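PDB 2ZXC: neutral ceramidase, which hydrolyses the N-acyl bond of ceramides to release sphingosine and a free fatty acid, using a zinc ion, and can also run the reaction backwards. Local coordinates for residues Y111-L116 / P350-L355; T305-R310 / Q476-D481; L321-I326 / T380-P385; T510-D515 / H548-L553. All coordinates share one frame; numbering follows the deposited sequence.

Contact 1 (Y111-L116 / P350-L355); sequences YNLSVL and PFLSAL
The first torsion of Phe-351 sets its CG trans to the backbone N (chi1 180°), which throws the ring off helix 350-355 and into the turn formed by Asn-112, Leu-113 and Leu-116. The ring lies obliquely against the turn, its CD2 3.5 Å from the carbonyl carbon of Leu-116, while CE2 is 3.8 Å from Asn-112 O. Leu-113 CA sits at the ring edge, close to the ring plane, 3.9 Å from CD2. One face of the same ring is covered from within its own helix by Leu-355, whose CD1 stands over the centre.

Leu-113 answers with a single branch. Its CD2 is the meeting point of the apolar cluster, 3.8 Å from Leu-355 CD1 and 3.9 Å from Leu-352 CG, and it also approaches the rim of the phenyl ring. At the other end of the contact Leu-116 turns CD2 against the Pro-350 ring, 4.0 Å from its CD.

The turn that receives Phe-351 is a Schellman motif, in which Leu-116 takes a positive phi (75°) as the C-prime residue, its N bonds back to Leu-113 O and Gly-117 N to Asn-112 O. It thus illustrates how a helix end can offer backbone as well as side chains as a packing surface for an aromatic ring. Asn-112 lies beside Ser-106, an inferred substrate-binding residue. Around this core, Asn-349 joins the pieces by bonding to both Leu-113 O and Leu-352 N, and Phe-351 and Leu-355 reach on to Ala-109, so helix 350-355 packs against helix 109-112 at Ala-109 and Asn-112 and against the turn that follows.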
# COMPACT_ATOMS: atom_id res chain seq x y z
N TYR A 111 7.05 1.06 -13.59
CA TYR A 111 6.83 0.52 -12.25
C TYR A 111 6.99 -0.99 -12.18
O TYR A 111 7.03 -1.57 -11.09
CB TYR A 111 5.45 0.97 -11.74
CG TYR A 111 5.31 2.48 -11.79
CD1 TYR A 111 6.30 3.31 -11.25
CD2 TYR A 111 4.21 3.09 -12.40
CE1 TYR A 111 6.21 4.70 -11.33
CE2 TYR A 111 4.11 4.49 -12.49
CZ TYR A 111 5.11 5.28 -11.95
OH TYR A 111 5.03 6.66 -12.02
N ASN A 112 7.09 -1.62 -13.34
CA ASN A 112 7.27 -3.07 -13.44
C ASN A 112 8.71 -3.42 -13.78
O ASN A 112 9.07 -4.60 -13.79
CB ASN A 112 6.37 -3.64 -14.55
CG ASN A 112 4.91 -3.60 -14.20
OD1 ASN A 112 4.05 -3.69 -15.08
ND2 ASN A 112 4.60 -3.49 -12.91
N LEU A 113 9.53 -2.41 -14.05
CA LEU A 113 10.93 -2.64 -14.42
C LEU A 113 11.71 -3.65 -13.59
O LEU A 113 12.18 -4.65 -14.13
CB LEU A 113 11.72 -1.33 -14.46
CG LEU A 113 11.74 -0.53 -15.76
CD1 LEU A 113 12.87 0.51 -15.68
CD2 LEU A 113 11.97 -1.45 -16.96
N SER A 114 11.85 -3.37 -12.30
CA SER A 114 12.61 -4.26 -11.42
C SER A 114 11.94 -5.62 -11.22
O SER A 114 12.60 -6.56 -10.79
CB SER A 114 12.84 -3.61 -10.05
OG SER A 114 11.62 -3.41 -9.36
N VAL A 115 10.65 -5.71 -11.53
CA VAL A 115 9.92 -6.97 -11.37
C VAL A 115 10.00 -7.80 -12.66
O VAL A 115 9.54 -8.94 -12.69
CB VAL A 115 8.43 -6.73 -11.04
CG1 VAL A 115 7.78 -8.05 -10.62
CG2 VAL A 115 8.29 -5.69 -9.95
N LEU A 116 10.57 -7.21 -13.70
CA LEU A 116 10.73 -7.86 -15.00
C LEU A 116 9.42 -7.94 -15.77
O LEU A 116 9.27 -8.77 -16.68
CB LEU A 116 11.32 -9.27 -14.83
CG LEU A 116 12.70 -9.38 -14.17
CD1 LEU A 116 13.18 -10.83 -14.23
CD2 LEU A 116 13.69 -8.48 -14.87
N PRO A 350 15.93 -8.57 -18.88
CA PRO A 350 15.43 -8.92 -20.22
C PRO A 350 14.25 -8.02 -20.58
O PRO A 350 14.04 -7.69 -21.75
CB PRO A 350 14.99 -10.38 -20.04
CG PRO A 350 15.85 -10.88 -18.91
CD PRO A 350 15.84 -9.71 -17.96
N PHE A 351 13.50 -7.63 -19.56
CA PHE A 351 12.34 -6.77 -19.74
C PHE A 351 12.80 -5.39 -20.17
O PHE A 351 12.24 -4.79 -21.09
CB PHE A 351 11.55 -6.69 -18.44
CG PHE A 351 10.32 -5.82 -18.51
CD1 PHE A 351 9.44 -5.91 -19.58
CD2 PHE A 351 10.03 -4.93 -17.48
CE1 PHE A 351 8.27 -5.13 -19.63
CE2 PHE A 351 8.88 -4.14 -17.52
CZ PHE A 351 7.99 -4.25 -18.60
N LEU A 352 13.83 -4.88 -19.50
CA LEU A 352 14.34 -3.55 -19.82
C LEU A 352 14.85 -3.47 -21.26
O LEU A 352 14.52 -2.53 -21.99
CB LEU A 352 15.45 -3.16 -18.85
CG LEU A 352 15.52 -1.67 -18.47
CD1 LEU A 352 16.79 -1.42 -17.67
CD2 LEU A 352 15.50 -0.80 -19.70
N SER A 353 15.65 -4.45 -21.68
CA SER A 353 16.18 -4.44 -23.04
C SER A 353 15.11 -4.67 -24.11
O SER A 353 15.23 -4.18 -25.23
CB SER A 353 17.31 -5.48 -23.18
OG SER A 353 16.95 -6.71 -22.58
N ALA A 354 14.07 -5.42 -23.78
CA ALA A 354 12.99 -5.67 -24.72
C ALA A 354 12.24 -4.35 -24.94
O ALA A 354 11.63 -4.13 -25.99
CB ALA A 354 12.04 -6.72 -24.18
N LEU A 355 12.29 -3.48 -23.94
CA LEU A 355 11.64 -2.18 -24.02
C LEU A 355 12.53 -1.25 -24.85
O LEU A 355 12.04 -0.27 -25.43
CB LEU A 355 11.43 -1.59 -22.63
CG LEU A 355 10.35 -2.27 -21.77
CD1 LEU A 355 10.38 -1.73 -20.36
CD2 LEU A 355 8.99 -2.04 -22.40

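Contact 2 (T305-R310 / Q476-D481); sequences TRLPIR and QQLFVD
Arg-310 and Asp-481 meet end-on, their flat groups nearly coplanar at 10°. NH1 reaches OD2 at 2.9 Å and NH2 reaches OD1 at 2.8 Å, each oxygen receiving its proton on the syn lone pair. A bend at chi3 folds the arginine back so that its two terminal nitrogens confront the carboxylate. Its NE is taken by a second carboxylate, that of Glu-312, so the guanidinium is gripped from two sides and its rotation is fixed.

Gln-477 lies across this group rather than at its edge. The amide is stacked on one guanidinium face, the planes 12° apart, with CD 3.6 Å from Arg-310 NH1. CG of Gln-477 is anti to the backbone N (chi1 -176°) and the chain is extended beyond it, which carries the amide to the backbone between Pro-308 and Arg-310.

That backbone contains strand 308-309, which pairs antiparallel with 319-320, and the contact sets the 308-309 strand of this small sheet, with its flanking residues, against helix 471-488. Nearer the start of 305-310, Leu-307 and Leu-478 reach toward each other tip to tip, their CD1 atoms 4.0 Å apart. Both leucines also touch Val-302, in the edge strand 295-303 of the four-stranded mixed sheet beneath the helix.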
# COMPACT_ATOMS: atom_id res chain seq x y z
N THR A 305 -1.01 15.52 -20.19
CA THR A 305 -0.21 15.94 -21.33
C THR A 305 -0.41 17.40 -21.70
O THR A 305 -1.43 17.78 -22.27
CB THR A 305 -0.51 15.07 -22.56
OG1 THR A 305 -0.24 13.70 -22.23
CG2 THR A 305 0.36 15.49 -23.74
N ARG A 306 0.58 18.22 -21.37
CA ARG A 306 0.53 19.64 -21.68
C ARG A 306 -0.71 20.31 -21.08
O ARG A 306 -1.32 21.18 -21.69
CB ARG A 306 0.57 19.83 -23.20
CG ARG A 306 1.84 19.29 -23.85
CD ARG A 306 2.00 19.76 -25.29
NE ARG A 306 1.00 19.16 -26.17
CZ ARG A 306 1.08 17.92 -26.65
NH1 ARG A 306 0.12 17.45 -27.44
NH2 ARG A 306 2.13 17.16 -26.36
N LEU A 307 -1.05 19.91 -19.86
CA LEU A 307 -2.20 20.47 -19.16
C LEU A 307 -1.98 21.95 -18.86
O LEU A 307 -0.96 22.34 -18.27
CB LEU A 307 -2.44 19.70 -17.86
CG LEU A 307 -3.78 19.83 -17.11
CD1 LEU A 307 -3.71 19.02 -15.84
CD2 LEU A 307 -4.06 21.27 -16.78
N PRO A 308 -2.94 22.81 -19.25
CA PRO A 308 -2.85 24.26 -19.01
C PRO A 308 -2.96 24.58 -17.51
O PRO A 308 -3.90 24.16 -16.85
CB PRO A 308 -4.04 24.82 -19.79
CG PRO A 308 -4.30 23.78 -20.85
CD PRO A 308 -4.11 22.49 -20.09
N ILE A 309 -2.00 25.34 -16.99
CA ILE A 309 -2.00 25.72 -15.59
C ILE A 309 -2.18 27.23 -15.49
O ILE A 309 -1.33 27.99 -15.96
CB ILE A 309 -0.69 25.32 -14.91
CG1 ILE A 309 -0.30 23.90 -15.31
CG2 ILE A 309 -0.84 25.42 -13.40
CD1 ILE A 309 1.12 23.51 -14.93
N ARG A 310 -3.27 27.67 -14.89
CA ARG A 310 -3.55 29.10 -14.77
C ARG A 310 -2.47 29.84 -13.98
O ARG A 310 -1.93 29.31 -13.00
CB ARG A 310 -4.94 29.32 -14.18
CG ARG A 310 -6.04 28.65 -15.01
CD ARG A 310 -7.44 29.13 -14.64
NE ARG A 310 -7.81 28.85 -13.25
CZ ARG A 310 -8.29 27.69 -12.81
NH1 ARG A 310 -8.47 26.67 -13.64
NH2 ARG A 310 -8.59 27.55 -11.52
N GLN A 476 -2.86 21.25 -7.47
CA GLN A 476 -3.58 22.19 -6.63
C GLN A 476 -4.70 22.82 -7.45
O GLN A 476 -5.78 23.10 -6.93
CB GLN A 476 -2.64 23.28 -6.11
CG GLN A 476 -3.27 24.15 -5.03
CD GLN A 476 -2.25 24.99 -4.30
OE1 GLN A 476 -1.25 24.48 -3.82
NE2 GLN A 476 -2.51 26.30 -4.21
N GLN A 477 -4.47 23.01 -8.74
CA GLN A 477 -5.50 23.59 -9.60
C GLN A 477 -6.63 22.59 -9.84
O GLN A 477 -7.80 22.97 -9.91
CB GLN A 477 -4.92 24.01 -10.94
CG GLN A 477 -5.92 24.71 -11.84
CD GLN A 477 -5.36 24.97 -13.23
OE1 GLN A 477 -5.55 24.18 -14.15
NE2 GLN A 477 -4.65 26.09 -13.38
N LEU A 478 -6.27 21.32 -9.96
CA LEU A 478 -7.26 20.28 -10.21
C LEU A 478 -8.15 20.06 -9.00
O LEU A 478 -9.37 19.99 -9.14
CB LEU A 478 -6.57 18.98 -10.62
CG LEU A 478 -5.82 19.11 -11.95
CD1 LEU A 478 -4.80 17.98 -12.12
CD2 LEU A 478 -6.83 19.12 -13.09
N PHE A 479 -7.55 19.98 -7.82
CA PHE A 479 -8.33 19.78 -6.61
C PHE A 479 -9.14 21.00 -6.20
O PHE A 479 -10.23 20.87 -5.64
CB PHE A 479 -7.41 19.35 -5.47
CG PHE A 479 -7.07 17.89 -5.50
CD1 PHE A 479 -8.05 16.93 -5.26
CD2 PHE A 479 -5.78 17.46 -5.77
CE1 PHE A 479 -7.75 15.58 -5.29
CE2 PHE A 479 -5.47 16.11 -5.81
CZ PHE A 479 -6.45 15.17 -5.56
N VAL A 480 -8.62 22.19 -6.48
CA VAL A 480 -9.34 23.41 -6.15
C VAL A 480 -10.57 23.52 -7.05
O VAL A 480 -11.68 23.77 -6.59
CB VAL A 480 -8.45 24.66 -6.32
CG1 VAL A 480 -9.32 25.92 -6.37
CG2 VAL A 480 -7.47 24.76 -5.16
N ASP A 481 -10.37 23.31 -8.35
CA ASP A 481 -11.47 23.35 -9.30
C ASP A 481 -12.51 22.29 -8.96
O ASP A 481 -13.71 22.51 -9.16
CB ASP A 481 -10.96 23.15 -10.73
CG ASP A 481 -10.28 24.40 -11.29
OD1 ASP A 481 -10.21 25.42 -10.58
OD2 ASP A 481 -9.83 24.35 -12.45

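Contact 3 (L321-I326 / T380-P385); sequences LCTAAI and TGNKKP
Two irregular loops touch here chiefly through backbone, in the part of the catalytic domain between strands 319-320 and 392-400. The evidence is the spacing: the CA atoms of Ala-324 and Gly-381 are only 4.4 Å apart, an approach made possible because Gly-381 carries no side chain on the side that faces Ala-324 and Thr-323. Gly-381 N donates to Ala-324 O over 2.9 Å. The bond is somewhat bent, with an N-H...O angle of 149°, and the donor stands above the carbonyl plane, 40° out of it.

Thr-380 flanks this bond. Its first torsion (chi1 59°) sets OG1 between the backbone N and the carbonyl carbon, and the hydroxyl oxygen rests 3.4 Å from Ala-324 CB. That contact is packing; the polar partner of the hydroxyl is OG1 of Thr-389, whose residue also touches Ala-324. On the other flank of Gly-381, the side chains of Thr-323 and Asn-382 cross at about a right angle without close contact.

In this case a residue without a side chain lets two irregular loops meet backbone to backbone. Next along the chain, Ala-325 is anchored away from the contact, by a backbone bond to Leu-466 and through its O to Lys-374 NZ. Cys-322 is tied by a disulfide to Cys-370 in helix 365-370, a helix on which Thr-323 also rests, while Ile-326 bonds through its backbone to Leu-377 and Ala-378, joining strands 326-327 and 376-378.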
# COMPACT_ATOMS: atom_id res chain seq x y z
N LEU A 321 2.00 21.64 -18.33
CA LEU A 321 2.77 20.54 -17.76
C LEU A 321 3.68 19.92 -18.82
O LEU A 321 3.31 19.87 -19.99
CB LEU A 321 1.80 19.48 -17.23
CG LEU A 321 1.78 19.12 -15.74
CD1 LEU A 321 2.04 20.33 -14.87
CD2 LEU A 321 0.44 18.49 -15.43
N CYS A 322 4.85 19.45 -18.41
CA CYS A 322 5.76 18.80 -19.35
C CYS A 322 5.34 17.34 -19.44
O CYS A 322 4.60 16.85 -18.59
CB CYS A 322 7.21 18.82 -18.84
SG CYS A 322 7.75 20.22 -17.83
N THR A 323 5.80 16.65 -20.48
CA THR A 323 5.51 15.23 -20.58
C THR A 323 6.45 14.62 -19.54
O THR A 323 7.47 15.23 -19.21
CB THR A 323 5.83 14.66 -21.97
OG1 THR A 323 7.04 15.23 -22.45
CG2 THR A 323 4.70 14.95 -22.93
N ALA A 324 6.12 13.44 -19.03
CA ALA A 324 6.91 12.78 -18.00
C ALA A 324 8.40 12.54 -18.26
O ALA A 324 8.81 12.16 -19.35
CB ALA A 324 6.24 11.47 -17.64
N ALA A 325 9.20 12.77 -17.22
CA ALA A 325 10.64 12.56 -17.28
C ALA A 325 11.18 12.38 -15.88
O ALA A 325 10.70 12.99 -14.93
CB ALA A 325 11.33 13.76 -17.94
N ILE A 326 12.19 11.53 -15.74
CA ILE A 326 12.81 11.32 -14.45
C ILE A 326 14.24 11.82 -14.49
O ILE A 326 14.98 11.55 -15.44
CB ILE A 326 12.78 9.84 -14.05
CG1 ILE A 326 11.34 9.43 -13.81
CG2 ILE A 326 13.58 9.62 -12.77
CD1 ILE A 326 11.19 8.08 -13.19
N THR A 380 10.46 9.20 -19.97
CA THR A 380 9.43 8.17 -19.93
C THR A 380 8.16 8.53 -20.69
O THR A 380 7.43 7.64 -21.14
CB THR A 380 9.06 7.86 -18.48
OG1 THR A 380 8.59 9.06 -17.84
CG2 THR A 380 10.28 7.34 -17.72
N GLY A 381 7.89 9.82 -20.84
CA GLY A 381 6.70 10.24 -21.55
C GLY A 381 6.71 10.02 -23.06
O GLY A 381 5.65 9.83 -23.66
N ASN A 382 7.89 10.04 -23.66
CA ASN A 382 8.03 9.88 -25.11
C ASN A 382 8.38 8.47 -25.56
O ASN A 382 8.54 8.22 -26.76
CB ASN A 382 9.08 10.86 -25.63
CG ASN A 382 8.62 12.30 -25.55
OD1 ASN A 382 9.40 13.19 -25.20
ND2 ASN A 382 7.36 12.54 -25.89
N LYS A 383 8.50 7.55 -24.61
CA LYS A 383 8.82 6.17 -24.93
C LYS A 383 7.78 5.60 -25.89
O LYS A 383 6.62 6.01 -25.87
CB LYS A 383 8.86 5.32 -23.65
CG LYS A 383 10.07 5.58 -22.78
CD LYS A 383 11.33 5.00 -23.40
CE LYS A 383 12.55 5.31 -22.55
NZ LYS A 383 13.78 4.66 -23.09
N LYS A 384 8.21 4.66 -26.72
CA LYS A 384 7.33 4.02 -27.69
C LYS A 384 7.41 2.51 -27.55
O LYS A 384 8.44 1.97 -27.13
CB LYS A 384 7.72 4.45 -29.11
CG LYS A 384 7.43 5.91 -29.41
CD LYS A 384 5.94 6.18 -29.33
CE LYS A 384 5.61 7.65 -29.59
NZ LYS A 384 6.13 8.54 -28.52
N PRO A 385 6.33 1.80 -27.91
CA PRO A 385 5.06 2.32 -28.43
C PRO A 385 4.22 3.02 -27.36
O PRO A 385 3.33 3.82 -27.68
CB PRO A 385 4.34 1.08 -28.95
CG PRO A 385 5.45 0.10 -29.19
CD PRO A 385 6.34 0.33 -28.01

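Contact 4 (T510-D515 / H548-L553); sequences TGVVAD and HPKNDL
Asp-515 meets two donors with its two oxygens. OD1 accepts the backbone N-H of His-548 at 2.7 Å, from above the carboxylate plane (42° out of it), and OD2 accepts Asn-551 ND2, also at 2.7 Å, on the syn side. The Asn-551 amide is turned steeply against the carboxylate but keeps OD2 near its own plane. Next to this pair Val-512 pushes CG2 over one face of the His-548 ring, 3.9 Å from its centroid, in a CH-pi contact displaced toward the rim. The same methyl presses on Lys-550 CB at a tight 3.4 Å, and CG1 of the valine lies beside Asn-551 OD1.

The recipient is a single 3-10 turn, 549-551, entered through His-548, so one carboxylate joins the first residue before the turn to its last. Here the loop 510-515 is fastened to the loop that follows strand 539-546, within the C-terminal region whose sequence family belongs to the E-set clan of immunoglobulin-like beta domains.

Further out, His-548 ND1 accepts Lys-550 N at 3.1 Å, close to the ring plane, and NE2 bonds to Glu-20 OE1, which together restrain the ring and are consistent with a neutral imidazole protonated on NE2. Lys-550 bends at chi3 to bring NZ within 2.8 Å of Thr-510 O, in the carbonyl plane, and the ammonium is shared with Glu-20 O. Asp-515 OD2 has a further donor in Lys-622 N, at the end of strand 611-622.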
# COMPACT_ATOMS: atom_id res chain seq x y z
N THR A 510 10.12 -15.72 -14.81
CA THR A 510 9.70 -17.10 -14.96
C THR A 510 8.69 -17.53 -13.91
O THR A 510 8.70 -17.05 -12.78
CB THR A 510 10.89 -18.06 -14.85
OG1 THR A 510 11.97 -17.60 -15.67
CG2 THR A 510 10.48 -19.45 -15.32
N GLY A 511 7.81 -18.44 -14.31
CA GLY A 511 6.81 -18.96 -13.40
C GLY A 511 7.37 -20.25 -12.84
O GLY A 511 8.59 -20.43 -12.79
N VAL A 512 6.49 -21.15 -12.41
CA VAL A 512 6.91 -22.44 -11.87
C VAL A 512 7.01 -23.44 -13.02
O VAL A 512 6.03 -23.66 -13.73
CB VAL A 512 5.89 -22.96 -10.84
CG1 VAL A 512 6.38 -24.27 -10.24
CG2 VAL A 512 5.68 -21.92 -9.75
N VAL A 513 8.18 -24.02 -13.20
CA VAL A 513 8.37 -25.00 -14.28
C VAL A 513 7.93 -26.36 -13.78
O VAL A 513 7.15 -27.05 -14.43
CB VAL A 513 9.86 -25.08 -14.70
CG1 VAL A 513 10.05 -26.20 -15.71
CG2 VAL A 513 10.31 -23.75 -15.28
N ALA A 514 8.42 -26.72 -12.61
CA ALA A 514 8.09 -28.00 -12.01
C ALA A 514 8.63 -28.05 -10.60
O ALA A 514 9.61 -27.38 -10.27
CB ALA A 514 8.68 -29.15 -12.84
N ASP A 515 7.97 -28.85 -9.77
CA ASP A 515 8.37 -29.03 -8.39
C ASP A 515 8.73 -30.50 -8.21
O ASP A 515 8.13 -31.38 -8.83
CB ASP A 515 7.23 -28.72 -7.42
CG ASP A 515 6.92 -27.24 -7.32
OD1 ASP A 515 7.71 -26.49 -6.70
OD2 ASP A 515 5.88 -26.82 -7.85
N HIS A 548 6.62 -24.82 -4.87
CA HIS A 548 6.65 -23.38 -5.11
C HIS A 548 5.35 -22.65 -4.76
O HIS A 548 4.32 -22.91 -5.38
CB HIS A 548 7.00 -23.13 -6.57
CG HIS A 548 7.70 -21.83 -6.81
ND1 HIS A 548 7.16 -20.61 -6.46
CD2 HIS A 548 8.91 -21.57 -7.37
CE1 HIS A 548 8.01 -19.65 -6.79
NE2 HIS A 548 9.07 -20.20 -7.35
N PRO A 549 5.38 -21.73 -3.79
CA PRO A 549 4.16 -21.00 -3.42
C PRO A 549 3.50 -20.25 -4.57
O PRO A 549 2.33 -19.87 -4.48
CB PRO A 549 4.63 -20.07 -2.29
CG PRO A 549 6.11 -19.92 -2.54
CD PRO A 549 6.52 -21.31 -2.97
N LYS A 550 4.25 -20.05 -5.64
CA LYS A 550 3.73 -19.36 -6.81
C LYS A 550 2.60 -20.19 -7.41
O LYS A 550 1.73 -19.67 -8.12
CB LYS A 550 4.84 -19.18 -7.85
CG LYS A 550 4.84 -17.84 -8.54
CD LYS A 550 6.04 -17.71 -9.45
CE LYS A 550 6.63 -16.32 -9.39
NZ LYS A 550 7.74 -16.15 -10.36
N ASN A 551 2.62 -21.49 -7.14
CA ASN A 551 1.58 -22.36 -7.67
C ASN A 551 0.21 -21.98 -7.13
O ASN A 551 -0.79 -22.13 -7.82
CB ASN A 551 1.86 -23.82 -7.31
CG ASN A 551 3.02 -24.39 -8.07
OD1 ASN A 551 3.09 -24.28 -9.29
ND2 ASN A 551 3.95 -25.00 -7.36
N ASP A 552 0.17 -21.48 -5.90
CA ASP A 552 -1.09 -21.11 -5.28
C ASP A 552 -0.87 -20.09 -4.17
O ASP A 552 -0.10 -20.32 -3.23
CB ASP A 552 -1.78 -22.36 -4.73
CG ASP A 552 -3.27 -22.16 -4.46
OD1 ASP A 552 -3.62 -21.20 -3.75
OD2 ASP A 552 -4.08 -22.96 -4.96
N LEU A 553 -1.56 -18.96 -4.27
CA LEU A 553 -1.45 -17.89 -3.29
C LEU A 553 -2.05 -18.26 -1.94
O LEU A 553 -1.72 -17.66 -0.91
CB LEU A 553 -2.16 -16.64 -3.82
CG LEU A 553 -1.38 -15.69 -4.74
CD1 LEU A 553 -0.42 -16.45 -5.63
CD2 LEU A 553 -2.39 -14.89 -5.55

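Overall arrangement
From the N terminus, 111-116 comes first and waits 234 residues for 350-355 to close contact 1. Within that span 305-310 and 321-326 pass, and their partners come after it, so contact 1 crosses both contact 2 and contact 3. Contact 3 closes at 380-385, wholly inside the longer span that contact 2 completes at 476-481. These two meet through Leu-307 O to Leu-321 N at 3.0 Å. Contact 4 follows in series, about 46 Å from contact 2 between centres and on the opposite side of the chain's centre. Contact 1 ties helix 109-112 to helix 350-355, contact 2 strand 308-309 to helix 471-488, contact 3 two N-terminal-region loops, and contact 4 two C-terminal ones.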